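Local coordinates for protein glutathione S-transferase (Burkholderia xenovorans, PDB 2DSA) that reductively dechlorinates metabolites of polychlorinated biphenyls, binds glutathione and an aromatic dienoic acid, and probably has general glutathione transferase activity, at residues L3-G8 / F25-V30. Numbering follows the deposited sequence.
With HPX ((2Z,4E)-2-hydroxy-6-oxo-6-phenylhexa-2,4-dienoic acid), chain F.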
loop_
_atom_site.group_PDB
_atom_site.type_symbol
_atom_site.label_atom_id
_atom_site.label_comp_id
_atom_site.label_asym_id
_atom_site.label_seq_id
_atom_site.Cartn_x
_atom_site.Cartn_y
_atom_site.Cartn_z
ATOM N N LEU A 3 -15.301 -9.450 10.525
ATOM C CA LEU A 3 -14.767 -9.004 9.248
ATOM C C LEU A 3 -15.886 -8.527 8.310
ATOM O O LEU A 3 -16.783 -9.281 7.940
ATOM C CB LEU A 3 -13.906 -10.079 8.579
ATOM C CG LEU A 3 -13.331 -9.621 7.225
ATOM C CD1 LEU A 3 -12.250 -8.525 7.414
ATOM C CD2 LEU A 3 -12.801 -10.796 6.416
ATOM N N TYR A 4 -15.824 -7.250 7.953
ATOM C CA TYR A 4 -16.737 -6.675 6.981
ATOM C C TYR A 4 -16.239 -7.024 5.587
ATOM O O TYR A 4 -15.071 -6.778 5.239
ATOM C CB TYR A 4 -16.879 -5.169 7.208
ATOM C CG TYR A 4 -17.443 -4.862 8.576
ATOM C CD1 TYR A 4 -16.616 -4.821 9.702
ATOM C CD2 TYR A 4 -18.815 -4.650 8.752
ATOM C CE1 TYR A 4 -17.137 -4.571 10.970
ATOM C CE2 TYR A 4 -19.353 -4.389 10.013
ATOM C CZ TYR A 4 -18.513 -4.358 11.116
ATOM O OH TYR A 4 -19.052 -4.099 12.343
ATOM N N TYR A 5 -17.124 -7.636 4.802
ATOM C CA TYR A 5 -16.747 -8.171 3.510
ATOM C C TYR A 5 -17.822 -7.973 2.454
ATOM O O TYR A 5 -18.978 -7.716 2.774
ATOM C CB TYR A 5 -16.401 -9.658 3.644
ATOM C CG TYR A 5 -17.584 -10.605 3.527
ATOM C CD1 TYR A 5 -17.746 -11.413 2.404
ATOM C CD2 TYR A 5 -18.535 -10.699 4.549
ATOM C CE1 TYR A 5 -18.830 -12.282 2.296
ATOM C CE2 TYR A 5 -19.616 -11.563 4.445
ATOM C CZ TYR A 5 -19.756 -12.344 3.323
ATOM O OH TYR A 5 -20.825 -13.201 3.230
ATOM N N SER A 6 -17.420 -8.079 1.192
ATOM C CA SER A 6 -18.357 -8.264 0.089
ATOM C C SER A 6 -17.866 -9.450 -0.721
ATOM O O SER A 6 -16.659 -9.565 -0.970
ATOM C CB SER A 6 -18.479 -7.000 -0.768
ATOM O OG SER A 6 -19.499 -7.143 -1.761
ATOM N N PRO A 7 -18.782 -10.385 -1.077
ATOM C CA PRO A 7 -18.356 -11.619 -1.759
ATOM C C PRO A 7 -17.421 -11.349 -2.937
ATOM O O PRO A 7 -17.760 -10.564 -3.835
ATOM C CB PRO A 7 -19.679 -12.228 -2.247
ATOM C CG PRO A 7 -20.679 -11.764 -1.259
ATOM C CD PRO A 7 -20.242 -10.364 -0.844
ATOM N N GLY A 8 -16.241 -11.965 -2.902
ATOM C CA GLY A 8 -15.302 -11.910 -4.021
ATOM C C GLY A 8 -14.428 -10.670 -4.082
ATOM O O GLY A 8 -13.462 -10.637 -4.843
ATOM N N PHE A 25 -14.152 -15.776 14.160
ATOM C CA PHE A 25 -14.603 -14.501 13.634
ATOM C C PHE A 25 -15.996 -14.642 13.067
ATOM O O PHE A 25 -16.448 -15.747 12.778
ATOM C CB PHE A 25 -13.642 -13.962 12.550
ATOM C CG PHE A 25 -13.585 -14.811 11.307
ATOM C CD1 PHE A 25 -12.791 -15.963 11.266
ATOM C CD2 PHE A 25 -14.318 -14.460 10.177
ATOM C CE1 PHE A 25 -12.741 -16.758 10.127
ATOM C CE2 PHE A 25 -14.272 -15.244 9.029
ATOM C CZ PHE A 25 -13.478 -16.389 9.001
ATOM N N GLU A 26 -16.640 -13.496 12.881
ATOM C CA GLU A 26 -17.968 -13.403 12.331
ATOM C C GLU A 26 -17.885 -12.592 11.031
ATOM O O GLU A 26 -17.361 -11.485 11.039
ATOM C CB GLU A 26 -18.865 -12.701 13.365
ATOM C CG GLU A 26 -20.252 -12.316 12.872
ATOM C CD GLU A 26 -21.038 -11.461 13.863
ATOM O OE1 GLU A 26 -22.068 -10.880 13.440
ATOM O OE2 GLU A 26 -20.635 -11.368 15.049
ATOM N N LEU A 27 -18.368 -13.162 9.923
ATOM C CA LEU A 27 -18.497 -12.431 8.661
ATOM C C LEU A 27 -19.695 -11.496 8.707
ATOM O O LEU A 27 -20.800 -11.904 9.102
ATOM C CB LEU A 27 -18.647 -13.384 7.474
ATOM C CG LEU A 27 -17.435 -14.218 7.079
ATOM C CD1 LEU A 27 -17.855 -15.295 6.097
ATOM C CD2 LEU A 27 -16.349 -13.315 6.488
ATOM N N VAL A 28 -19.468 -10.241 8.334
ATOM C CA VAL A 28 -20.542 -9.266 8.252
ATOM C C VAL A 28 -20.547 -8.725 6.837
ATOM O O VAL A 28 -19.625 -7.998 6.430
ATOM C CB VAL A 28 -20.405 -8.091 9.285
ATOM C CG1 VAL A 28 -21.571 -7.117 9.128
ATOM C CG2 VAL A 28 -20.338 -8.602 10.722
ATOM N N GLN A 29 -21.581 -9.088 6.083
ATOM C CA GLN A 29 -21.689 -8.687 4.687
ATOM C C GLN A 29 -22.026 -7.214 4.555
ATOM O O GLN A 29 -22.790 -6.663 5.348
ATOM C CB GLN A 29 -22.711 -9.555 3.956
ATOM C CG GLN A 29 -22.562 -9.549 2.445
ATOM C CD GLN A 29 -23.542 -10.476 1.739
ATOM O OE1 GLN A 29 -24.180 -11.326 2.363
ATOM N NE2 GLN A 29 -23.661 -10.315 0.430
ATOM N N VAL A 30 -21.434 -6.577 3.556
ATOM C CA VAL A 30 -21.663 -5.163 3.303
ATOM C C VAL A 30 -22.210 -5.030 1.887
ATOM O O VAL A 30 -21.654 -5.612 0.950
ATOM C CB VAL A 30 -20.355 -4.328 3.482
ATOM C CG1 VAL A 30 -20.569 -2.856 3.097
ATOM C CG2 VAL A 30 -19.830 -4.441 4.923
HETATM C CB3 HPX F . -16.409 -10.561 -7.486
HETATM C CB4 HPX F . -15.578 -10.883 -8.556
HETATM C CB5 HPX F . -14.588 -9.985 -8.965
HETATM C CB6 HPX F . -14.433 -8.776 -8.293
HETATM C CB1 HPX F . -15.261 -8.457 -7.225
HETATM C CB2 HPX F . -16.250 -9.349 -6.823
HETATM C CA6 HPX F . -15.107 -7.150 -6.508
HETATM O OA4 HPX F . -16.056 -6.701 -5.881
HETATM C CA5 HPX F . -13.844 -6.391 -6.546
HETATM C CA4 HPX F . -13.930 -5.073 -6.676
HETATM C CA3 HPX F . -12.732 -4.220 -6.706
HETATM C CA2 HPX F . -12.816 -2.896 -6.521
HETATM O OA3 HPX F . -13.961 -2.255 -6.319
HETATM C CA1 HPX F . -11.603 -2.116 -6.542
HETATM O OA2 HPX F . -11.646 -0.929 -6.154
HETATM O OA1 HPX F . -10.561 -2.670 -6.939
#
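Tyr5 swings its ring across the neighbouring strand, between Leu27 and Gln29. Its CG sits between the backbone N and the carbonyl carbon (chi1 87°), a placement that brings Tyr5 CE2 to 3.7 Å from Leu27 CB. Leu27 CD2 lies over one face of the Tyr5 ring in a CH-pi contact, 4.3 Å from its centroid and offset toward the rim. Beyond the ring, the extended Gln29 side chain carries NE2 to 3.6 Å from Pro7 CD. On the other sheet face Tyr4 lies alongside Val28, Tyr4 CE2 3.6 Å from Val28 CG1, while Val30 CG2 meets the Tyr4 ring edge; Tyr4 OH is hydrogen-bonded to Gln56 OE1. Four backbone bonds tie the strands in parallel: Leu3 N to Glu26 O, Val28 N to Leu3 O (171° at the hydrogen), Tyr5 N to Val28 O and Val30 N to Tyr5 O. His15 and Leu18 of helix 12-21 pack on Leu3, and His15 also reaches Leu27. Past the strands, Pro7 and Gly8 run on to HPX, with Gly8 C 3.5 Å from HPX CB2; Trp164 and Glu198 hydrogen-bond to Gly8. Strand 2-5, helix 12-21 and strand 26-31 form the beta-alpha-beta unit that opens the thioredoxin-like domain of glutathione transferases.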